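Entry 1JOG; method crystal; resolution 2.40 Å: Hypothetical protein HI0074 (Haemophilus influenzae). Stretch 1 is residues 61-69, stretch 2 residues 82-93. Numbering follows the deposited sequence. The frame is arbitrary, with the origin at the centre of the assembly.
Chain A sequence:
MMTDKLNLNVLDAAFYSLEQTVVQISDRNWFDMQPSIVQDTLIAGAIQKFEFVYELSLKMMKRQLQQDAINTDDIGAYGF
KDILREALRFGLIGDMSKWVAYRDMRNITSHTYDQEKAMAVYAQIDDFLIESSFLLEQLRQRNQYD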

HETATM    1  N   MSE A  61     -11.408  -1.096  16.350  1.00 40.25           N
HETATM    2  CA  MSE A  61     -11.209  -1.356  17.739  1.00 44.06           C
HETATM    3  C   MSE A  61     -11.179   0.026  18.385  1.00 39.46           C
HETATM    4  O   MSE A  61     -11.633   0.193  19.485  1.00 29.63           O
ATOM      5  N   LYS A  62     -10.599   1.002  17.703  1.00 34.90           N
ATOM      6  CA  LYS A  62     -10.449   2.312  18.274  1.00 37.97           C
ATOM      7  C   LYS A  62     -11.826   2.958  18.459  1.00 57.79           C
ATOM      8  O   LYS A  62     -12.214   3.352  19.569  1.00 30.18           O
ATOM      9  N   ARG A  63     -12.594   3.035  17.383  1.00 30.88           N
ATOM     10  CA  ARG A  63     -13.884   3.645  17.527  1.00 53.63           C
ATOM     11  C   ARG A  63     -14.714   2.906  18.543  1.00 60.56           C
ATOM     12  O   ARG A  63     -15.549   3.514  19.181  1.00 47.54           O
ATOM     13  N   GLN A  64     -14.481   1.611  18.708  1.00 63.83           N
ATOM     14  CA  GLN A  64     -15.279   0.819  19.635  1.00 53.03           C
ATOM     15  C   GLN A  64     -15.003   1.272  21.049  1.00 56.69           C
ATOM     16  O   GLN A  64     -15.910   1.539  21.774  1.00 68.79           O
ATOM     17  N   LEU A  65     -13.742   1.385  21.413  1.00 45.79           N
ATOM     18  CA  LEU A  65     -13.313   1.797  22.727  1.00 48.99           C
ATOM     19  C   LEU A  65     -13.585   3.266  22.985  1.00 63.91           C
ATOM     20  O   LEU A  65     -13.814   3.657  24.130  1.00 58.34           O
ATOM     21  N   GLN A  66     -13.567   4.051  21.909  1.00 61.69           N
ATOM     22  CA  GLN A  66     -13.779   5.513  21.897  1.00 58.45           C
ATOM     23  C   GLN A  66     -15.239   5.911  22.130  1.00 61.37           C
ATOM     24  O   GLN A  66     -15.506   6.959  22.665  1.00 59.48           O
ATOM     25  N   GLN A  67     -16.153   5.045  21.723  1.00 60.57           N
ATOM     26  CA  GLN A  67     -17.575   5.240  21.858  1.00 75.40           C
ATOM     27  C   GLN A  67     -18.097   4.391  23.013  1.00 80.93           C
ATOM     28  O   GLN A  67     -19.107   4.706  23.628  1.00 81.83           O
ATOM     29  N   ASP A  68     -17.409   3.297  23.296  1.00 83.32           N
ATOM     30  CA  ASP A  68     -17.896   2.319  24.271  1.00 84.49           C
ATOM     31  C   ASP A  68     -18.204   2.708  25.695  1.00 85.01           C
ATOM     32  O   ASP A  68     -19.369   2.698  26.121  1.00 85.08           O
ATOM     33  N   ALA A  69     -17.173   2.980  26.460  1.00 78.01           N
ATOM     34  CA  ALA A  69     -17.453   3.351  27.810  1.00 86.33           C
ATOM     35  C   ALA A  69     -17.004   4.809  27.921  1.00 86.16           C
ATOM     36  O   ALA A  69     -17.585   5.615  28.671  1.00 85.01           O
ATOM     37  N   ASP A  82      -2.195   0.239  23.509  1.00 39.56           N
ATOM     38  CA  ASP A  82      -3.238   0.555  24.462  1.00 45.48           C
ATOM     39  C   ASP A  82      -4.506   0.077  23.804  1.00 48.74           C
ATOM     40  O   ASP A  82      -5.337  -0.584  24.426  1.00 72.23           O
ATOM     41  N   ILE A  83      -4.656   0.407  22.529  1.00 60.84           N
ATOM     42  CA  ILE A  83      -5.821   0.005  21.731  1.00 44.74           C
ATOM     43  C   ILE A  83      -5.933  -1.551  21.805  1.00 56.42           C
ATOM     44  O   ILE A  83      -7.034  -2.104  22.021  1.00 31.91           O
ATOM     45  N   LEU A  84      -4.800  -2.253  21.618  1.00 33.50           N
ATOM     46  CA  LEU A  84      -4.835  -3.726  21.669  1.00 29.80           C
ATOM     47  C   LEU A  84      -5.173  -4.164  23.060  1.00 30.82           C
ATOM     48  O   LEU A  84      -5.997  -5.025  23.211  1.00 36.15           O
ATOM     49  N   ARG A  85      -4.527  -3.610  24.078  1.00 31.02           N
ATOM     50  CA  ARG A  85      -4.923  -3.981  25.441  1.00 48.60           C
ATOM     51  C   ARG A  85      -6.413  -3.768  25.723  1.00 62.36           C
ATOM     52  O   ARG A  85      -7.073  -4.683  26.251  1.00 48.90           O
ATOM     53  N   GLU A  86      -6.959  -2.587  25.378  1.00 57.67           N
ATOM     54  CA  GLU A  86      -8.396  -2.322  25.616  1.00 48.11           C
ATOM     55  C   GLU A  86      -9.272  -3.311  24.864  1.00 42.32           C
ATOM     56  O   GLU A  86     -10.168  -3.918  25.424  1.00 60.02           O
ATOM     57  N   ALA A  87      -8.954  -3.525  23.599  1.00 40.53           N
ATOM     58  CA  ALA A  87      -9.667  -4.472  22.771  1.00 53.65           C
ATOM     59  C   ALA A  87      -9.742  -5.855  23.423  1.00 52.47           C
ATOM     60  O   ALA A  87     -10.764  -6.522  23.265  1.00 50.02           O
ATOM     61  N   LEU A  88      -8.670  -6.281  24.119  1.00 54.11           N
ATOM     62  CA  LEU A  88      -8.597  -7.580  24.826  1.00 63.71           C
ATOM     63  C   LEU A  88      -9.557  -7.485  26.021  1.00 58.00           C
ATOM     64  O   LEU A  88     -10.361  -8.381  26.236  1.00 50.79           O
ATOM     65  N   ARG A  89      -9.479  -6.372  26.754  1.00 59.62           N
ATOM     66  CA  ARG A  89     -10.349  -6.083  27.899  1.00 49.76           C
ATOM     67  C   ARG A  89     -11.784  -6.260  27.425  1.00 46.53           C
ATOM     68  O   ARG A  89     -12.667  -6.624  28.196  1.00 45.87           O
ATOM     69  N   PHE A  90     -12.028  -6.008  26.145  1.00 41.90           N
ATOM     70  CA  PHE A  90     -13.382  -6.155  25.646  1.00 44.65           C
ATOM     71  C   PHE A  90     -13.545  -7.455  24.902  1.00 37.43           C
ATOM     72  O   PHE A  90     -14.594  -7.661  24.309  1.00 46.11           O
ATOM     73  N   GLY A  91     -12.531  -8.349  24.916  1.00 27.14           N
ATOM     74  CA  GLY A  91     -12.719  -9.632  24.200  1.00 27.04           C
ATOM     75  C   GLY A  91     -12.994  -9.396  22.701  1.00 43.01           C
ATOM     76  O   GLY A  91     -13.718 -10.175  22.069  1.00 24.94           O
ATOM     77  N   LEU A  92     -12.446  -8.304  22.131  1.00 34.87           N
ATOM     78  CA  LEU A  92     -12.603  -7.978  20.697  1.00 40.09           C
ATOM     79  C   LEU A  92     -11.555  -8.833  19.937  1.00 38.36           C
ATOM     80  O   LEU A  92     -11.823  -9.340  18.888  1.00 40.09           O
ATOM     81  N   ILE A  93     -10.379  -9.023  20.518  1.00 39.35           N
ATOM     82  CA  ILE A  93      -9.362  -9.895  19.935  1.00 45.77           C
ATOM     83  C   ILE A  93      -9.162 -10.824  21.095  1.00 55.21           C
ATOM     84  O   ILE A  93      -9.751 -10.588  22.175  1.00 58.00           O
TER

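Packing of residues 61-69 against residues 82-93 in HI0074. The helices of the two stretches cross at 67° with their axes 9.7 Å apart at closest approach, and the contact is built from side-chain shape: no hydrogen bond passes between the stretches. Together they bury 554 Å², most of it on M61, L65, I83 and F90.

M61, a selenomethionine, points toward the second stretch with chi1 m and chi2 and chi3 both t, an extended arm that touches helix residues and ends against I93. M61 CB lies 3.9 Å from CG2 of I83. Farther out, M61 SE touches both A87 and L84, 3.8 Å from A87 CB and 3.9 Å from L84 CD2; L84, although its CA-to-CB bond points away, brings its end back to meet it. The tip, M61 CE, reaches 3.7 Å from CG2 of I93.

One turn on, L65 (m, t) leaves its backbone sideways, but its end swings in as a forked bump. L65 CD1 drops into a hollow on the helix surface, 3.6 Å from the carbonyl O of I83, 3.4 Å from CB of E86 and 3.7 Å from the backbone N of A87. L65 CD2 lies over one face of the F90 ring, 3.1 Å from the ring centroid and 13° off its normal, a tight CH-pi contact. F90 (chi1 m) is the first residue to leave helical geometry after helix 82-89; the CA-to-CB bond of F90 points toward the first stretch, and one ring face lies on L65 CD2 as a flat lid.

D68 meets the same ring at its edge, with D68 OD2 3.4 Å from F90 CE2. That carboxylate is held from within its own stretch: NE2 of Q64 donates a hydrogen bond to D68 OD2 (2.9 Å). Q64 (chi1 t, chi2 p) also contributes its aliphatic portion, Q64 CG lying 3.5 Å from CD1 of L92. L92 (m, t) points toward the first stretch, and L92 CD1 also approaches M61, 4.4 Å from M61 CG, so this methyl touches both residues.

At the other end of the contact, I83 (m, m) sends I83 CD1 to within 3.6 Å of CG of K62. The lysine is t throughout; its methylenes lie against I83 and its end leads away. E86 likewise offers its CB to L65 while its carboxylate leads away. R85 points away from the contact altogether and forms a salt bridge within its own stretch, R85 NH1 to D82 OD1 at 3.1 Å.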

HETATM    1  CB  MSE A  61      -9.860  -2.009  18.017  1.00 19.71           C
HETATM    2  CG  MSE A  61      -9.730  -3.443  17.532  1.00 28.76           C
HETATM    3 SE   MSE A  61      -7.861  -4.035  17.812  1.00 27.54          SE
HETATM    4  CE  MSE A  61      -8.124  -5.270  16.267  1.00 19.48           C
ATOM      5  CB  LYS A  62      -9.591   3.165  17.373  1.00 39.92           C
ATOM      6  CG  LYS A  62      -9.047   4.373  18.104  1.00 38.76           C
ATOM      7  CD  LYS A  62      -8.061   5.195  17.258  1.00 54.47           C
ATOM      8  CE  LYS A  62      -7.920   6.627  17.817  1.00 68.93           C
ATOM      9  NZ  LYS A  62      -6.748   7.391  17.282  1.00 78.49           N
ATOM     10  CB  ARG A  63     -14.647   3.689  16.223  1.00 41.08           C
ATOM     11  CG  ARG A  63     -15.056   5.086  15.831  1.00 64.13           C
ATOM     12  CD  ARG A  63     -15.542   5.147  14.387  1.00 60.41           C
ATOM     13  NE  ARG A  63     -16.464   4.045  14.089  1.00 40.70           N
ATOM     14  CZ  ARG A  63     -16.943   3.843  12.862  1.00 67.56           C
ATOM     15  NH1 ARG A  63     -16.577   4.674  11.849  1.00 41.40           N
ATOM     16  NH2 ARG A  63     -17.782   2.814  12.653  1.00 58.79           N
ATOM     17  CB  GLN A  64     -14.940  -0.644  19.479  1.00 43.48           C
ATOM     18  CG  GLN A  64     -15.686  -1.572  20.376  1.00 64.98           C
ATOM     19  CD  GLN A  64     -17.136  -1.673  20.022  1.00 62.21           C
ATOM     20  OE1 GLN A  64     -17.513  -1.443  18.885  1.00 64.88           O
ATOM     21  NE2 GLN A  64     -17.966  -2.028  20.995  1.00 82.56           N
ATOM     22  CB  LEU A  65     -11.810   1.505  22.888  1.00 47.60           C
ATOM     23  CG  LEU A  65     -11.630  -0.028  22.703  1.00 75.25           C
ATOM     24  CD1 LEU A  65     -10.216  -0.359  22.254  1.00 50.30           C
ATOM     25  CD2 LEU A  65     -12.057  -0.823  23.977  1.00 49.40           C
ATOM     26  CB  GLN A  66     -13.306   6.024  20.546  1.00 58.53           C
ATOM     27  CG  GLN A  66     -13.043   7.476  20.350  1.00 63.66           C
ATOM     28  CD  GLN A  66     -12.257   7.683  19.058  1.00 73.54           C
ATOM     29  OE1 GLN A  66     -12.577   7.074  18.027  1.00 81.23           O
ATOM     30  NE2 GLN A  66     -11.229   8.531  19.101  1.00 73.82           N
ATOM     31  CB  GLN A  67     -18.333   4.730  20.612  1.00 70.20           C
ATOM     32  CG  GLN A  67     -18.093   5.408  19.226  1.00 77.44           C
ATOM     33  CD  GLN A  67     -19.035   4.811  18.138  1.00 78.60           C
ATOM     34  OE1 GLN A  67     -19.836   3.928  18.436  1.00 82.22           O
ATOM     35  NE2 GLN A  67     -18.937   5.282  16.897  1.00 64.32           N
ATOM     36  CB  ASP A  68     -16.983   1.079  24.307  1.00 86.94           C
ATOM     37  CG  ASP A  68     -17.778  -0.230  24.468  1.00 87.29           C
ATOM     38  OD1 ASP A  68     -18.708  -0.241  25.317  1.00 83.68           O
ATOM     39  OD2 ASP A  68     -17.478  -1.228  23.753  1.00 84.84           O
ATOM     40  CB  ALA A  69     -16.688   2.414  28.774  1.00 83.98           C
ATOM     41  CB  ASP A  82      -3.303   2.064  24.699  1.00 58.34           C
ATOM     42  CG  ASP A  82      -2.129   2.564  25.500  1.00 77.12           C
ATOM     43  OD1 ASP A  82      -1.698   1.764  26.383  1.00 69.02           O
ATOM     44  OD2 ASP A  82      -1.662   3.723  25.257  1.00 74.27           O
ATOM     45  CB  ILE A  83      -5.618   0.462  20.220  1.00 60.91           C
ATOM     46  CG1 ILE A  83      -5.564   1.995  20.098  1.00 50.25           C
ATOM     47  CG2 ILE A  83      -6.704  -0.074  19.342  1.00 40.02           C
ATOM     48  CD1 ILE A  83      -6.871   2.658  20.385  1.00 64.16           C
ATOM     49  CB  LEU A  84      -3.518  -4.356  21.258  1.00 36.29           C
ATOM     50  CG  LEU A  84      -3.036  -4.071  19.839  1.00 31.09           C
ATOM     51  CD1 LEU A  84      -1.728  -4.935  19.513  1.00 31.54           C
ATOM     52  CD2 LEU A  84      -4.174  -4.324  18.910  1.00 16.44           C
ATOM     53  CB  ARG A  85      -4.119  -3.214  26.461  1.00 38.77           C
ATOM     54  CG  ARG A  85      -2.723  -3.795  26.586  1.00 66.55           C
ATOM     55  CD  ARG A  85      -1.846  -2.888  27.381  1.00 80.19           C
ATOM     56  NE  ARG A  85      -0.444  -3.035  27.019  1.00 61.32           N
ATOM     57  CZ  ARG A  85       0.373  -2.007  26.865  1.00 72.70           C
ATOM     58  NH1 ARG A  85      -0.077  -0.767  27.039  1.00 78.75           N
ATOM     59  NH2 ARG A  85       1.634  -2.218  26.533  1.00 72.98           N
ATOM     60  CB  GLU A  86      -8.736  -0.903  25.221  1.00 53.99           C
ATOM     61  CG  GLU A  86      -8.779   0.073  26.390  1.00 70.32           C
ATOM     62  CD  GLU A  86      -7.531   0.094  27.271  1.00 79.25           C
ATOM     63  OE1 GLU A  86      -7.667   0.502  28.445  1.00 80.89           O
ATOM     64  OE2 GLU A  86      -6.427  -0.269  26.815  1.00 80.98           O
ATOM     65  CB  ALA A  87      -8.986  -4.570  21.355  1.00 50.17           C
ATOM     66  CB  LEU A  88      -7.141  -7.917  25.299  1.00 58.45           C
ATOM     67  CG  LEU A  88      -6.819  -9.349  25.829  1.00 51.03           C
ATOM     68  CD1 LEU A  88      -6.917 -10.371  24.756  1.00 52.58           C
ATOM     69  CD2 LEU A  88      -5.407  -9.473  26.378  1.00 43.57           C
ATOM     70  CB  ARG A  89     -10.177  -4.623  28.378  1.00 67.38           C
ATOM     71  CG  ARG A  89      -9.289  -4.387  29.632  1.00 81.90           C
ATOM     72  CD  ARG A  89     -10.099  -3.912  30.875  1.00 79.13           C
ATOM     73  NE  ARG A  89      -9.548  -2.678  31.450  1.00 83.49           N
ATOM     74  CZ  ARG A  89     -10.235  -1.555  31.727  1.00 86.07           C
ATOM     75  NH1 ARG A  89     -11.552  -1.467  31.496  1.00 84.30           N
ATOM     76  NH2 ARG A  89      -9.588  -0.489  32.214  1.00 79.75           N
ATOM     77  CB  PHE A  90     -13.766  -4.988  24.730  1.00 63.04           C
ATOM     78  CG  PHE A  90     -13.799  -3.634  25.429  1.00 78.42           C
ATOM     79  CD1 PHE A  90     -12.932  -3.349  26.505  1.00 82.77           C
ATOM     80  CD2 PHE A  90     -14.660  -2.625  24.987  1.00 81.92           C
ATOM     81  CE1 PHE A  90     -12.913  -2.067  27.139  1.00 80.90           C
ATOM     82  CE2 PHE A  90     -14.672  -1.336  25.594  1.00 77.27           C
ATOM     83  CZ  PHE A  90     -13.788  -1.059  26.677  1.00 85.20           C
ATOM     84  CB  LEU A  92     -12.388  -6.485  20.447  1.00 29.40           C
ATOM     85  CG  LEU A  92     -13.551  -5.484  20.737  1.00 40.52           C
ATOM     86  CD1 LEU A  92     -13.113  -3.992  20.359  1.00 26.56           C
ATOM     87  CD2 LEU A  92     -14.782  -5.843  19.870  1.00 28.90           C
ATOM     88  CB  ILE A  93      -8.012  -9.146  19.616  1.00 16.63           C
ATOM     89  CG1 ILE A  93      -7.489  -8.357  20.829  1.00 32.48           C
ATOM     90  CG2 ILE A  93      -8.302  -8.248  18.398  1.00 26.34           C
ATOM     91  CD1 ILE A  93      -6.061  -7.843  20.710  1.00 26.92           C
TER